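Local coordinates for protein archease (Thermotoga maritima, PDB 1J5U), which probably activates the tRNA-splicing ligase RtcB by promoting its guanylylation, and binds a calcium ion, at residues A[30-35]-A[67-72]; A[38-43]-A[84-89]; A[116-121]-A[131-136]. All blocks are in the same frame, centred on the assembly; numbering follows the deposited sequence.

Contact 1 of 3, residues A[30-35]-A[67-72]; sequences NSYEEL and DAFFDT
Two partners grip Thr72 OG1, and one of them leads across to Tyr32. The hydroxyl Thr72 OG1 donates to Ala68 O, one turn earlier in its own helix, at 2.8 Å. It comes from above the carbonyl plane, whereas the amide Thr72 N reaches the same oxygen from the opposite face, so both donors of one residue are spent on a single acceptor. What Thr72 OG1 accepts comes from a water at 2.7 Å. That water is also hydrogen-bonded to Tyr32 OH, again at 2.7 Å, lying at the edge of the phenol ring and in its plane. The two hydroxyls are too far apart to bond directly, and the water bridges them.

Tyr32 CG stands anti to the backbone N (chi1 173°), and from there the ring runs across to helix 66-81, where its OH comes to rest against the backbone, 3.2 Å from Phe69 N but at an angle too poor for a hydrogen bond, and also touches Ala68 CB. Lower on the ring, Tyr32 CE1 lies 4.0 Å from Phe69 CB, and the two aromatic side chains cross obliquely. The Phe69 ring turns its edge to the start of the other helix, with CE2 3.8 Å from Leu35 O and close to Leu35 CB. That helix start is secured by an N-cap: Ser31 OG accepts from Glu34 N at 3.2 Å, while Glu34 OE1 reaches back to take the amide proton of Asn30.

The contact thus joins the beginning of helix 32-47 to the first turns of helix 66-81. Phe121 of strand 113-124 packs on Tyr32 and Leu35, and Phe69 extends onto Ile27 of strand 23-29 and Leu119, placing this helix pair against the three-stranded antiparallel sheet.

Contact 2 of 3, residues A[38-43]-A[84-89]; sequences EARNIL and WAPWRI
A classic beta bulge, in which Trp87 and Arg88 both face Thr99 of strand 95-105, is the place where strand 84-92 receives the side chain of Arg40. Residues 38-43 of helix 32-47 and residues 84-89 of the strand run at 143° to each other, N to C, with their axes 8.5 Å apart at closest approach. Arg40 lies alongside Pro86, the two side chains sliding past each other in opposite directions. Its CG sits 3.4 Å from Pro86 O, a buried oxygen with no polar partner in the model.

A bend at chi3 (65°) turns NE out of the line of the chain, and NE and NH2 together grip Asn41 OD1 side-on, from one face of the amide plane. The remaining nitrogen, Arg40 NH1, lies 2.9 Å from Trp87 O, the bulge carbonyl to which Arg88 NH1 donates at 2.7 Å. This brings two like charges together: Arg88 NH1 stands over one face of the Arg40 guanidinium, 3.8 Å from Arg40 NH1, with the planes 59° apart. The nearby carbonyl oxygen, close to both nitrogens, may offset part of the repulsion. Arg40 NH1 also donates at 2.9 Å to a water lying in the guanidinium plane, and that water accepts from Ile89 N as well.

An alanine in place of Arg40 would probably leave Asn41 OD1 without its two donors and open a gap over Pro86. Within the strand, Arg88 CG sits over the centre of one face of the Trp87 ring. Deeper in, Leu43 CD1 approaches Pro86 CG at 4.4 Å, and Phe100 packs on the same proline.

Contact 3 of 3, residues A[116-121]-A[131-136]; sequences YHLLKF and KVVFDT. With CA (calcium ion), chain B.
Leu118 lies against Lys131 of strand 127-135 from CB to methyl. Its CB lies 4.0 Å from Lys131 CB. From there CG departs anti to the carbonyl carbon (chi1 -54°), and CD1 arrives 3.7 Å from Lys131 CD, so that the leucine and the aliphatic part of the lysine lie side by side, pointing the same way. The same methyl also touches Val133 CG2, the two side chains meeting at a slant.

Leu118 occupies the third position of a type II beta turn from Tyr116 to Leu119, which interrupts strand 113-124 within its hairpin with strand 127-135. Direct backbone bonds between the two segments are absent here. Instead a water donates to His117 O at 2.7 Å and accepts from Val133 N, linking the two backbones in place of a direct bond. His117 CB rests 3.8 Å from Val133 CB, while His117 NE2 is hydrogen-bonded to Thr20 OG1. On the inner side Leu119 CD1 reaches Val132 CG1 at 4.1 Å.

The strand then ends at the calcium ion, bound by Asp135 OD1 at 2.4 Å and Thr136 OXT at 2.5 Å, with three waters, His19 O and Asp22 OD2 completing the site. Every ligand is an oxygen: three of the protein's four are carboxylate oxygens and His19 O a backbone carbonyl, a hard, mostly anionic set that suits calcium and ties the C terminus to the residues before strand 23-29.

How the contacts relate
From the N terminus, helix 32-47 supplies the first half of two contacts in turn. Contact 1 opens at its start and closes on helix 66-81; contact 2 opens farther along the same helix and closes on strand 84-92, which follows helix 66-81. Their segments therefore alternate, and the two loops cross rather than nest. Contact 3 begins only after both are closed and closes the hairpin 113-124/127-135, whose strands follow each other directly. In space the three meet: Phe69 touches Ala39, Val132 and Phe121, and Ile42 touches Val132 and Phe134. Helix 32-47 is thus tied on one flank to the four-stranded sheet and on another to the three-stranded sheet, with helix 66-81 alongside.

Contact 1 of 3, residues A[30-35]-A[67-72]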
loop_
_atom_site.group_PDB
_atom_site.type_symbol
_atom_site.label_atom_id
_atom_site.label_comp_id
_atom_site.label_asym_id
_atom_site.label_seq_id
_atom_site.Cartn_x
_atom_site.Cartn_y
_atom_site.Cartn_z
ATOM N N ASN A 30 -4.216 14.380 6.057
ATOM C CA ASN A 30 -4.422 14.981 7.375
ATOM C C ASN A 30 -4.570 13.930 8.471
ATOM O O ASN A 30 -4.753 14.274 9.631
ATOM C CB ASN A 30 -5.678 15.875 7.371
ATOM C CG ASN A 30 -5.542 17.096 6.449
ATOM O OD1 ASN A 30 -6.466 17.426 5.693
ATOM N ND2 ASN A 30 -4.395 17.777 6.518
ATOM N N SER A 31 -4.485 12.653 8.118
ATOM C CA SER A 31 -4.679 11.608 9.123
ATOM C C SER A 31 -4.111 10.286 8.647
ATOM O O SER A 31 -3.800 10.129 7.473
ATOM C CB SER A 31 -6.177 11.406 9.369
ATOM O OG SER A 31 -6.757 10.759 8.244
ATOM N N TYR A 32 -4.006 9.353 9.581
ATOM C CA TYR A 32 -3.493 8.015 9.330
ATOM C C TYR A 32 -4.349 7.312 8.285
ATOM O O TYR A 32 -3.837 6.621 7.417
ATOM C CB TYR A 32 -3.497 7.214 10.635
ATOM C CG TYR A 32 -3.138 5.758 10.466
ATOM C CD1 TYR A 32 -1.808 5.354 10.297
ATOM C CD2 TYR A 32 -4.123 4.787 10.482
ATOM C CE1 TYR A 32 -1.479 4.008 10.150
ATOM C CE2 TYR A 32 -3.804 3.439 10.340
ATOM C CZ TYR A 32 -2.481 3.057 10.170
ATOM O OH TYR A 32 -2.187 1.724 10.020
ATOM N N GLU A 33 -5.658 7.495 8.384
ATOM C CA GLU A 33 -6.577 6.884 7.439
ATOM C C GLU A 33 -6.320 7.393 6.017
ATOM O O GLU A 33 -6.364 6.614 5.060
ATOM C CB GLU A 33 -8.020 7.191 7.834
ATOM C CG GLU A 33 -9.032 6.554 6.918
ATOM C CD GLU A 33 -10.471 6.783 7.376
ATOM O OE1 GLU A 33 -10.667 7.286 8.497
ATOM O OE2 GLU A 33 -11.397 6.449 6.611
ATOM N N GLU A 34 -6.043 8.688 5.872
ATOM C CA GLU A 34 -5.794 9.242 4.540
ATOM C C GLU A 34 -4.458 8.742 3.969
ATOM O O GLU A 34 -4.311 8.640 2.761
ATOM C CB GLU A 34 -5.834 10.776 4.556
ATOM C CG GLU A 34 -7.231 11.328 4.803
ATOM C CD GLU A 34 -7.327 12.828 4.534
ATOM O OE1 GLU A 34 -6.286 13.505 4.366
ATOM O OE2 GLU A 34 -8.456 13.331 4.505
ATOM N N LEU A 35 -3.494 8.442 4.832
ATOM C CA LEU A 35 -2.243 7.890 4.333
ATOM C C LEU A 35 -2.530 6.498 3.787
ATOM O O LEU A 35 -1.955 6.098 2.780
ATOM C CB LEU A 35 -1.184 7.816 5.428
ATOM C CG LEU A 35 -0.779 9.196 5.967
ATOM C CD1 LEU A 35 0.382 9.023 6.900
ATOM C CD2 LEU A 35 -0.379 10.132 4.802
ATOM N N ASP A 67 4.282 0.468 12.128
ATOM C CA ASP A 67 4.096 -0.978 12.154
ATOM C C ASP A 67 2.705 -1.384 11.680
ATOM O O ASP A 67 2.564 -2.309 10.878
ATOM C CB ASP A 67 4.313 -1.556 13.562
ATOM C CG ASP A 67 5.786 -1.593 13.970
ATOM O OD1 ASP A 67 6.659 -1.609 13.080
ATOM O OD2 ASP A 67 6.060 -1.617 15.184
ATOM N N ALA A 68 1.675 -0.710 12.179
ATOM C CA ALA A 68 0.310 -1.054 11.777
ATOM C C ALA A 68 0.145 -0.742 10.295
ATOM O O ALA A 68 -0.518 -1.487 9.578
ATOM C CB ALA A 68 -0.727 -0.263 12.597
ATOM N N PHE A 69 0.746 0.366 9.850
ATOM C CA PHE A 69 0.668 0.763 8.446
ATOM C C PHE A 69 1.282 -0.327 7.572
ATOM O O PHE A 69 0.692 -0.761 6.580
ATOM C CB PHE A 69 1.394 2.090 8.229
ATOM C CG PHE A 69 1.205 2.666 6.835
ATOM C CD1 PHE A 69 2.163 2.475 5.853
ATOM C CD2 PHE A 69 0.086 3.451 6.539
ATOM C CE1 PHE A 69 2.028 3.079 4.580
ATOM C CE2 PHE A 69 -0.060 4.048 5.292
ATOM C CZ PHE A 69 0.926 3.865 4.301
ATOM N N PHE A 70 2.474 -0.758 7.960
ATOM C CA PHE A 70 3.214 -1.816 7.280
ATOM C C PHE A 70 2.388 -3.103 7.209
ATOM O O PHE A 70 2.231 -3.687 6.133
ATOM C CB PHE A 70 4.549 -2.051 8.027
ATOM C CG PHE A 70 5.388 -3.172 7.474
ATOM C CD1 PHE A 70 5.152 -4.504 7.857
ATOM C CD2 PHE A 70 6.419 -2.901 6.576
ATOM C CE1 PHE A 70 5.936 -5.556 7.348
ATOM C CE2 PHE A 70 7.214 -3.934 6.051
ATOM C CZ PHE A 70 6.978 -5.271 6.433
ATOM N N ASP A 71 1.862 -3.557 8.353
ATOM C CA ASP A 71 1.040 -4.762 8.369
ATOM C C ASP A 71 -0.200 -4.643 7.497
ATOM O O ASP A 71 -0.599 -5.588 6.835
ATOM C CB ASP A 71 0.557 -5.084 9.791
ATOM C CG ASP A 71 1.683 -5.514 10.696
ATOM O OD1 ASP A 71 2.755 -5.832 10.162
ATOM O OD2 ASP A 71 1.487 -5.539 11.925
ATOM N N THR A 72 -0.840 -3.488 7.539
ATOM C CA THR A 72 -2.063 -3.288 6.763
ATOM C C THR A 72 -1.832 -3.282 5.255
ATOM O O THR A 72 -2.509 -3.973 4.500
ATOM C CB THR A 72 -2.740 -1.961 7.168
ATOM O OG1 THR A 72 -3.079 -2.012 8.558
ATOM C CG2 THR A 72 -4.013 -1.716 6.354
HETATM O O HOH W 1 -4.276 -0.026 9.996
#

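Contact 2 of 3, residues A[38-43]-A[84-89]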
loop_
_atom_site.group_PDB
_atom_site.type_symbol
_atom_site.label_atom_id
_atom_site.label_comp_id
_atom_site.label_asym_id
_atom_site.label_seq_id
_atom_site.Cartn_x
_atom_site.Cartn_y
_atom_site.Cartn_z
ATOM N N GLU A 38 -4.026 6.789 0.463
ATOM C CA GLU A 38 -2.987 7.049 -0.534
ATOM C C GLU A 38 -2.169 5.772 -0.857
ATOM O O GLU A 38 -1.752 5.562 -1.996
ATOM C CB GLU A 38 -2.087 8.190 -0.058
ATOM C CG GLU A 38 -2.747 9.582 -0.242
ATOM C CD GLU A 38 -3.211 9.811 -1.674
ATOM O OE1 GLU A 38 -2.566 9.262 -2.590
ATOM O OE2 GLU A 38 -4.211 10.538 -1.898
ATOM N N ALA A 39 -1.944 4.914 0.136
ATOM C CA ALA A 39 -1.224 3.647 -0.122
ATOM C C ALA A 39 -2.102 2.840 -1.077
ATOM O O ALA A 39 -1.619 2.216 -2.030
ATOM C CB ALA A 39 -0.999 2.860 1.190
ATOM N N ARG A 40 -3.403 2.847 -0.816
ATOM C CA ARG A 40 -4.348 2.156 -1.680
ATOM C C ARG A 40 -4.253 2.724 -3.115
ATOM O O ARG A 40 -4.151 1.974 -4.083
ATOM C CB ARG A 40 -5.789 2.347 -1.177
ATOM C CG ARG A 40 -6.852 1.868 -2.193
ATOM C CD ARG A 40 -8.224 2.532 -1.920
ATOM N NE ARG A 40 -8.117 3.971 -2.136
ATOM C CZ ARG A 40 -8.944 4.882 -1.627
ATOM N NH1 ARG A 40 -9.969 4.499 -0.868
ATOM N NH2 ARG A 40 -8.710 6.178 -1.826
ATOM N N ASN A 41 -4.335 4.047 -3.241
ATOM C CA ASN A 41 -4.251 4.679 -4.556
ATOM C C ASN A 41 -2.996 4.240 -5.320
ATOM O O ASN A 41 -3.065 3.952 -6.508
ATOM C CB ASN A 41 -4.271 6.217 -4.420
ATOM C CG ASN A 41 -5.610 6.738 -3.946
ATOM O OD1 ASN A 41 -6.611 6.022 -3.998
ATOM N ND2 ASN A 41 -5.644 7.993 -3.489
ATOM N N ILE A 42 -1.862 4.183 -4.633
ATOM C CA ILE A 42 -0.601 3.775 -5.245
ATOM C C ILE A 42 -0.677 2.346 -5.793
ATOM O O ILE A 42 -0.293 2.096 -6.946
ATOM C CB ILE A 42 0.580 3.873 -4.224
ATOM C CG1 ILE A 42 0.883 5.352 -3.903
ATOM C CG2 ILE A 42 1.835 3.172 -4.794
ATOM C CD1 ILE A 42 1.957 5.552 -2.833
ATOM N N LEU A 43 -1.178 1.416 -4.970
ATOM C CA LEU A 43 -1.308 0.016 -5.366
ATOM C C LEU A 43 -2.159 -0.169 -6.634
ATOM O O LEU A 43 -1.763 -0.887 -7.565
ATOM C CB LEU A 43 -1.900 -0.824 -4.194
ATOM C CG LEU A 43 -1.027 -0.976 -2.933
ATOM C CD1 LEU A 43 -1.779 -1.812 -1.881
ATOM C CD2 LEU A 43 0.313 -1.665 -3.291
ATOM N N TRP A 84 -8.010 -9.796 -4.894
ATOM C CA TRP A 84 -8.825 -8.755 -4.260
ATOM C C TRP A 84 -8.038 -7.439 -4.012
ATOM O O TRP A 84 -6.988 -7.454 -3.398
ATOM C CB TRP A 84 -9.376 -9.263 -2.912
ATOM C CG TRP A 84 -10.325 -10.446 -3.023
ATOM C CD1 TRP A 84 -10.010 -11.766 -2.928
ATOM C CD2 TRP A 84 -11.729 -10.388 -3.289
ATOM N NE1 TRP A 84 -11.132 -12.544 -3.121
ATOM C CE2 TRP A 84 -12.202 -11.720 -3.344
ATOM C CE3 TRP A 84 -12.633 -9.337 -3.486
ATOM C CZ2 TRP A 84 -13.541 -12.030 -3.590
ATOM C CZ3 TRP A 84 -13.977 -9.651 -3.731
ATOM C CH2 TRP A 84 -14.411 -10.987 -3.779
ATOM N N ALA A 85 -8.585 -6.312 -4.450
ATOM C CA ALA A 85 -7.915 -5.032 -4.265
ATOM C C ALA A 85 -8.640 -4.089 -3.297
ATOM O O ALA A 85 -9.869 -4.001 -3.304
ATOM C CB ALA A 85 -7.733 -4.348 -5.623
ATOM N N PRO A 86 -7.879 -3.396 -2.433
ATOM C CA PRO A 86 -8.498 -2.461 -1.483
ATOM C C PRO A 86 -9.202 -1.361 -2.288
ATOM O O PRO A 86 -8.646 -0.819 -3.241
ATOM C CB PRO A 86 -7.303 -1.949 -0.668
ATOM C CG PRO A 86 -6.145 -2.017 -1.687
ATOM C CD PRO A 86 -6.404 -3.397 -2.299
ATOM N N TRP A 87 -10.425 -1.025 -1.906
ATOM C CA TRP A 87 -11.186 -0.025 -2.644
ATOM C C TRP A 87 -11.690 1.142 -1.793
ATOM O O TRP A 87 -11.483 2.324 -2.132
ATOM C CB TRP A 87 -12.362 -0.731 -3.353
ATOM C CG TRP A 87 -13.332 0.190 -4.040
ATOM C CD1 TRP A 87 -13.057 1.103 -5.025
ATOM C CD2 TRP A 87 -14.737 0.276 -3.797
ATOM N NE1 TRP A 87 -14.207 1.749 -5.407
ATOM C CE2 TRP A 87 -15.254 1.261 -4.668
ATOM C CE3 TRP A 87 -15.612 -0.389 -2.927
ATOM C CZ2 TRP A 87 -16.612 1.602 -4.695
ATOM C CZ3 TRP A 87 -16.969 -0.052 -2.952
ATOM C CH2 TRP A 87 -17.453 0.937 -3.835
ATOM N N ARG A 88 -12.361 0.816 -0.691
ATOM C CA ARG A 88 -12.876 1.850 0.192
ATOM C C ARG A 88 -12.440 1.592 1.627
ATOM O O ARG A 88 -12.186 0.454 2.012
ATOM C CB ARG A 88 -14.405 1.909 0.104
ATOM C CG ARG A 88 -14.901 2.535 -1.207
ATOM C CD ARG A 88 -14.692 4.054 -1.202
ATOM N NE ARG A 88 -14.969 4.685 -2.493
ATOM C CZ ARG A 88 -14.089 4.784 -3.489
ATOM N NH1 ARG A 88 -12.862 4.292 -3.355
ATOM N NH2 ARG A 88 -14.434 5.386 -4.621
ATOM N N ILE A 89 -12.341 2.664 2.396
ATOM C CA ILE A 89 -11.928 2.570 3.784
ATOM C C ILE A 89 -12.890 3.381 4.630
ATOM O O ILE A 89 -13.163 4.559 4.345
ATOM C CB ILE A 89 -10.498 3.106 3.981
ATOM C CG1 ILE A 89 -9.544 2.390 3.009
ATOM C CG2 ILE A 89 -10.071 2.885 5.446
ATOM C CD1 ILE A 89 -8.166 3.028 2.896
HETATM O O HOH W 2 -12.047 5.257 1.008
#

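Contact 3 of 3, residues A[116-121]-A[131-136]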
loop_
_atom_site.group_PDB
_atom_site.type_symbol
_atom_site.label_atom_id
_atom_site.label_comp_id
_atom_site.label_asym_id
_atom_site.label_seq_id
_atom_site.Cartn_x
_atom_site.Cartn_y
_atom_site.Cartn_z
ATOM N N TYR A 116 10.165 -1.331 5.034
ATOM C CA TYR A 116 10.275 -0.390 6.133
ATOM C C TYR A 116 11.207 0.761 5.750
ATOM O O TYR A 116 11.400 1.688 6.526
ATOM C CB TYR A 116 10.824 -1.069 7.391
ATOM C CG TYR A 116 9.755 -1.610 8.309
ATOM C CD1 TYR A 116 9.531 -2.982 8.422
ATOM C CD2 TYR A 116 8.961 -0.744 9.062
ATOM C CE1 TYR A 116 8.539 -3.480 9.267
ATOM C CE2 TYR A 116 7.966 -1.229 9.903
ATOM C CZ TYR A 116 7.760 -2.597 10.001
ATOM O OH TYR A 116 6.762 -3.075 10.826
ATOM N N HIS A 117 11.764 0.709 4.544
ATOM C CA HIS A 117 12.699 1.755 4.088
ATOM C C HIS A 117 12.079 3.138 4.114
ATOM O O HIS A 117 11.072 3.371 3.452
ATOM C CB HIS A 117 13.168 1.496 2.652
ATOM C CG HIS A 117 13.958 0.237 2.476
ATOM N ND1 HIS A 117 15.135 -0.007 3.156
ATOM C CD2 HIS A 117 13.751 -0.839 1.681
ATOM C CE1 HIS A 117 15.617 -1.179 2.785
ATOM N NE2 HIS A 117 14.796 -1.704 1.893
ATOM N N LEU A 118 12.691 4.046 4.868
ATOM C CA LEU A 118 12.230 5.424 4.968
ATOM C C LEU A 118 10.792 5.596 5.483
ATOM O O LEU A 118 10.226 6.680 5.367
ATOM C CB LEU A 118 12.369 6.111 3.593
ATOM C CG LEU A 118 13.792 6.029 2.991
ATOM C CD1 LEU A 118 13.830 6.652 1.580
ATOM C CD2 LEU A 118 14.778 6.727 3.935
ATOM N N LEU A 119 10.201 4.539 6.025
ATOM C CA LEU A 119 8.832 4.624 6.552
ATOM C C LEU A 119 8.904 5.323 7.907
ATOM O O LEU A 119 9.417 4.751 8.866
ATOM C CB LEU A 119 8.245 3.217 6.724
ATOM C CG LEU A 119 6.752 3.137 7.067
ATOM C CD1 LEU A 119 5.942 4.006 6.067
ATOM C CD2 LEU A 119 6.295 1.673 7.016
ATOM N N LYS A 120 8.420 6.562 7.977
ATOM C CA LYS A 120 8.438 7.358 9.209
ATOM C C LYS A 120 7.426 8.499 9.089
ATOM O O LYS A 120 7.600 9.401 8.263
ATOM C CB LYS A 120 9.838 7.963 9.437
ATOM C CG LYS A 120 9.983 8.849 10.670
ATOM C CD LYS A 120 11.306 9.636 10.594
ATOM C CE LYS A 120 11.684 10.342 11.909
ATOM N NZ LYS A 120 10.748 11.456 12.293
ATOM N N PHE A 121 6.367 8.459 9.898
ATOM C CA PHE A 121 5.354 9.501 9.840
ATOM C C PHE A 121 5.914 10.816 10.390
ATOM O O PHE A 121 6.558 10.838 11.447
ATOM C CB PHE A 121 4.108 9.104 10.649
ATOM C CG PHE A 121 3.428 7.840 10.160
ATOM C CD1 PHE A 121 3.340 7.554 8.801
ATOM C CD2 PHE A 121 2.826 6.970 11.061
ATOM C CE1 PHE A 121 2.661 6.424 8.354
ATOM C CE2 PHE A 121 2.146 5.842 10.614
ATOM C CZ PHE A 121 2.064 5.570 9.270
ATOM N N LYS A 131 7.513 8.891 3.415
ATOM C CA LYS A 131 7.882 8.278 2.164
ATOM C C LYS A 131 7.399 6.830 2.342
ATOM O O LYS A 131 7.247 6.358 3.468
ATOM C CB LYS A 131 9.409 8.296 1.974
ATOM C CG LYS A 131 9.899 9.271 0.885
ATOM C CD LYS A 131 11.418 9.308 0.814
ATOM C CE LYS A 131 11.904 10.127 -0.367
ATOM N NZ LYS A 131 11.206 11.440 -0.425
ATOM N N VAL A 132 7.116 6.152 1.236
ATOM C CA VAL A 132 6.748 4.748 1.263
ATOM C C VAL A 132 7.571 4.149 0.141
ATOM O O VAL A 132 7.560 4.646 -1.009
ATOM C CB VAL A 132 5.233 4.474 1.012
ATOM C CG1 VAL A 132 4.440 4.789 2.294
ATOM C CG2 VAL A 132 4.716 5.301 -0.168
ATOM N N VAL A 133 8.298 3.094 0.479
ATOM C CA VAL A 133 9.168 2.434 -0.490
ATOM C C VAL A 133 8.730 0.998 -0.682
ATOM O O VAL A 133 8.606 0.227 0.292
ATOM C CB VAL A 133 10.635 2.487 -0.007
ATOM C CG1 VAL A 133 11.543 1.640 -0.931
ATOM C CG2 VAL A 133 11.101 3.938 0.027
ATOM N N PHE A 134 8.479 0.651 -1.938
ATOM C CA PHE A 134 8.029 -0.678 -2.287
ATOM C C PHE A 134 9.076 -1.487 -3.034
ATOM O O PHE A 134 9.954 -0.951 -3.727
ATOM C CB PHE A 134 6.769 -0.615 -3.158
ATOM C CG PHE A 134 5.622 0.091 -2.510
ATOM C CD1 PHE A 134 5.533 1.483 -2.558
ATOM C CD2 PHE A 134 4.627 -0.635 -1.861
ATOM C CE1 PHE A 134 4.458 2.145 -1.970
ATOM C CE2 PHE A 134 3.539 0.012 -1.268
ATOM C CZ PHE A 134 3.454 1.403 -1.325
ATOM N N ASP A 135 8.934 -2.795 -2.882
ATOM C CA ASP A 135 9.791 -3.782 -3.503
ATOM C C ASP A 135 9.019 -4.338 -4.710
ATOM O O ASP A 135 7.835 -4.646 -4.600
ATOM C CB ASP A 135 10.098 -4.875 -2.465
ATOM C CG ASP A 135 10.965 -5.984 -3.022
ATOM O OD1 ASP A 135 11.758 -5.690 -3.918
ATOM O OD2 ASP A 135 10.863 -7.133 -2.561
ATOM N N THR A 136 9.669 -4.414 -5.873
ATOM C CA THR A 136 9.028 -4.966 -7.065
ATOM C C THR A 136 9.885 -6.105 -7.619
ATOM O O THR A 136 9.477 -6.736 -8.610
ATOM C CB THR A 136 8.826 -3.909 -8.188
ATOM O OG1 THR A 136 10.096 -3.395 -8.600
ATOM C CG2 THR A 136 7.961 -2.743 -7.697
ATOM O OXT THR A 136 10.945 -6.366 -7.041
HETATM CA CA CA B . 13.137 -6.007 -5.861
HETATM O O HOH W 3 8.593 2.471 3.119
HETATM O O HOH W 4 9.221 9.941 5.946
HETATM O O HOH W 5 14.884 -4.861 -7.648
HETATM O O HOH W 6 13.402 -7.614 -8.233
HETATM O O HOH W 7 15.161 -7.836 -5.256
#